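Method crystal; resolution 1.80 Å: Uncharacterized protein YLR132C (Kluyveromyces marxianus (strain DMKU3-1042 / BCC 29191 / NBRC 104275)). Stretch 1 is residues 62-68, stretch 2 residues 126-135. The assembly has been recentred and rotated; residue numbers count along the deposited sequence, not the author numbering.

Stretch 1 (62-68) SLSETMM
Stretch 2 (126-135) RLKPVLSIVE

Residues 62-68 run alongside the helix of residues 126-135 in the same general direction, touching it through Leu63, Ser64 and Met67, and the two segments meet through a small apolar contact that buries 264 Å² in total. No hydrogen bond joins them, so the fit rests on the packing of side chains and of one carbonyl group. The helix begins before Arg126 and runs on past Glu135. It is kinked where the N atoms of Pro129 and Val130 lack bonds to the preceding turn; from Leu131 onward the regular pattern returns, with Leu131 N to Leu127 O at 2.9 Å, Val134 N to Val130 O at 3.1 Å and Glu135 N to Leu131 O at 2.8 Å. Its phi/psi values stay helical throughout, from -86/-14 at Leu127 to -60/-46 at Val134.

The register is set by two CA pairs, Leu63 CA to Leu131 CA at 6.6 Å and Ser64 CA to Val134 CA at 6.8 Å, so that one step along the first segment corresponds to about one turn of the helix. Ser62 is extended (-69/134), Leu63 turns at -117/-8, and Ser64 (-145/161) and Glu65 (-66/173) return the chain to an extended course that leads through Thr66 (-69/110) to Met67 (-92/120) and Met68 (-106/101), both in a strand.

Leu63 is the principal bump, with 103 Å² covered by the helix. Its CA-to-CB bond points sideways, but the m,t rotamer (chi1 -61°, chi2 174°) brings the branched end nearer to the helix, into a hollow lined by Leu127, Val130 and Leu131. Leu63 CD2 lies 4.0 Å from Leu127 CD2 and 4.4 Å from Leu131 CD2, while Leu63 CD1 lies 4.3 Å from Val130 CG1. Leu127 (m,t; chi1 -77°, chi2 170°) and Val130 (chi1 176°, t) both direct CB toward the first segment. Leu131 (m,t; chi1 -65°, chi2 -172°) starts sideways, and its end swings nearer.

The backbone of Leu63 comes closer to the helix than its side chain does. Leu131 CD2 approaches Leu63 O to 3.2 Å, the shortest approach in the contact, and Val134 CG2 reaches the same oxygen, Leu63 O, at 4.1 Å; the carbonyl thus rests against methyl groups of successive turns.

Val134 forms the second bump. With CB pointing toward the first segment and chi1 at 178° (t), it places CG1 3.6 Å from Ser64 CB and 4.3 Å from Met67 SD, so this methyl rests against both Ser64 and Met67, whose CB and SD atoms lie 4.2 Å from each other. Met67 points its CB toward the helix and extends in the m,t,m rotamer (-63°, -180°, -75°). Ser64 OG (chi1 70°, p) donates to Glu65 O at 2.8 Å and is also hydrogen-bonded elsewhere in the structure; it is Ser64 CB that meets Val134 CG1. Glu65 and Thr66 make no contact, and the chain bows away from the helix between Ser64 and Met67.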

# COMPACT_ATOMS: atom_id res chain seq x y z
N SER A 62 3.57 1.54 -0.09
CA SER A 62 4.74 0.92 0.55
C SER A 62 5.90 0.88 -0.43
O SER A 62 5.74 0.47 -1.59
CB SER A 62 4.41 -0.50 1.01
OG SER A 62 3.37 -0.45 1.95
N LEU A 63 7.09 1.27 0.04
CA LEU A 63 8.31 1.30 -0.76
C LEU A 63 9.38 0.36 -0.24
O LEU A 63 10.40 0.17 -0.92
CB LEU A 63 8.88 2.73 -0.81
CG LEU A 63 7.96 3.76 -1.44
CD1 LEU A 63 8.57 5.20 -1.30
CD2 LEU A 63 7.73 3.43 -2.90
N SER A 64 9.18 -0.24 0.94
CA SER A 64 10.09 -1.28 1.42
C SER A 64 9.29 -2.30 2.20
O SER A 64 8.16 -2.04 2.65
CB SER A 64 11.19 -0.71 2.33
OG SER A 64 10.61 -0.30 3.55
N GLU A 65 9.89 -3.48 2.36
CA GLU A 65 9.44 -4.43 3.36
C GLU A 65 9.66 -3.85 4.77
O GLU A 65 10.21 -2.75 4.93
CB GLU A 65 10.19 -5.76 3.19
CG GLU A 65 11.69 -5.63 3.27
CD GLU A 65 12.46 -6.83 2.75
OE1 GLU A 65 12.15 -7.35 1.65
OE2 GLU A 65 13.40 -7.26 3.46
N THR A 66 9.16 -4.55 5.79
CA THR A 66 9.47 -4.22 7.17
C THR A 66 10.93 -4.55 7.40
O THR A 66 11.31 -5.73 7.37
CB THR A 66 8.58 -4.99 8.14
OG1 THR A 66 7.23 -4.54 7.99
CG2 THR A 66 9.00 -4.73 9.56
N MET A 67 11.77 -3.54 7.55
CA MET A 67 13.21 -3.79 7.62
C MET A 67 13.61 -3.96 9.07
O MET A 67 13.44 -3.06 9.88
CB MET A 67 14.01 -2.66 6.97
CG MET A 67 13.71 -2.54 5.47
SD MET A 67 14.66 -1.20 4.66
CE MET A 67 13.81 0.27 5.23
N MET A 68 14.15 -5.13 9.39
CA MET A 68 14.51 -5.40 10.77
C MET A 68 16.02 -5.33 10.88
O MET A 68 16.73 -6.29 10.58
CB MET A 68 13.94 -6.75 11.17
CG MET A 68 12.43 -6.75 10.89
SD MET A 68 11.66 -8.20 11.57
CE MET A 68 10.20 -8.31 10.52
N ARG A 126 9.25 5.88 -12.29
CA ARG A 126 9.85 6.95 -11.51
C ARG A 126 10.25 6.51 -10.12
O ARG A 126 11.17 7.09 -9.53
CB ARG A 126 8.90 8.14 -11.42
CG ARG A 126 8.67 8.83 -12.76
CD ARG A 126 9.98 9.33 -13.36
NE ARG A 126 9.71 10.36 -14.37
CZ ARG A 126 10.44 10.57 -15.46
NH1 ARG A 126 11.49 9.82 -15.73
NH2 ARG A 126 10.10 11.55 -16.29
N LEU A 127 9.63 5.46 -9.58
CA LEU A 127 10.04 4.96 -8.28
C LEU A 127 11.19 3.96 -8.37
O LEU A 127 11.80 3.63 -7.34
CB LEU A 127 8.83 4.33 -7.56
CG LEU A 127 7.87 5.35 -6.96
CD1 LEU A 127 6.59 4.68 -6.50
CD2 LEU A 127 8.58 6.04 -5.76
N LYS A 128 11.49 3.45 -9.56
CA LYS A 128 12.58 2.48 -9.68
C LYS A 128 13.88 2.95 -9.04
O LYS A 128 14.51 2.14 -8.33
CB LYS A 128 12.81 2.13 -11.15
CG LYS A 128 13.86 1.06 -11.34
CD LYS A 128 13.91 0.61 -12.79
CE LYS A 128 14.93 -0.51 -12.99
NZ LYS A 128 14.49 -1.77 -12.31
N PRO A 129 14.33 4.19 -9.19
CA PRO A 129 15.59 4.58 -8.54
C PRO A 129 15.49 4.59 -7.02
O PRO A 129 16.49 4.33 -6.35
CB PRO A 129 15.90 5.97 -9.11
CG PRO A 129 14.99 6.16 -10.23
CD PRO A 129 13.81 5.27 -10.06
N VAL A 130 14.30 4.87 -6.47
CA VAL A 130 14.09 4.78 -5.03
C VAL A 130 14.18 3.33 -4.57
O VAL A 130 14.89 3.01 -3.61
CB VAL A 130 12.73 5.39 -4.65
CG1 VAL A 130 12.42 5.22 -3.16
CG2 VAL A 130 12.67 6.87 -5.06
N LEU A 131 13.46 2.42 -5.24
CA LEU A 131 13.54 1.02 -4.85
C LEU A 131 14.98 0.51 -4.95
O LEU A 131 15.41 -0.30 -4.12
CB LEU A 131 12.61 0.18 -5.72
CG LEU A 131 11.11 0.50 -5.53
CD1 LEU A 131 10.33 -0.55 -6.31
CD2 LEU A 131 10.72 0.47 -4.08
N SER A 132 15.72 0.98 -5.96
CA SER A 132 17.10 0.52 -6.09
C SER A 132 17.93 0.89 -4.87
O SER A 132 18.73 0.09 -4.41
CB SER A 132 17.73 1.09 -7.36
OG SER A 132 17.16 0.48 -8.49
N ILE A 133 17.72 2.10 -4.34
CA ILE A 133 18.42 2.51 -3.13
C ILE A 133 18.03 1.63 -1.95
O ILE A 133 18.89 1.20 -1.17
CB ILE A 133 18.12 3.99 -2.85
CG1 ILE A 133 18.77 4.87 -3.93
CG2 ILE A 133 18.65 4.39 -1.46
CD1 ILE A 133 18.15 6.22 -4.05
N VAL A 134 16.73 1.34 -1.80
CA VAL A 134 16.28 0.47 -0.72
C VAL A 134 16.92 -0.91 -0.83
O VAL A 134 17.40 -1.47 0.16
CB VAL A 134 14.73 0.37 -0.69
CG1 VAL A 134 14.28 -0.60 0.44
CG2 VAL A 134 14.12 1.76 -0.48
N GLU A 135 16.93 -1.48 -2.03
CA GLU A 135 17.52 -2.80 -2.20
C GLU A 135 18.99 -2.80 -1.83
O GLU A 135 19.51 -3.80 -1.32
CB GLU A 135 17.36 -3.27 -3.65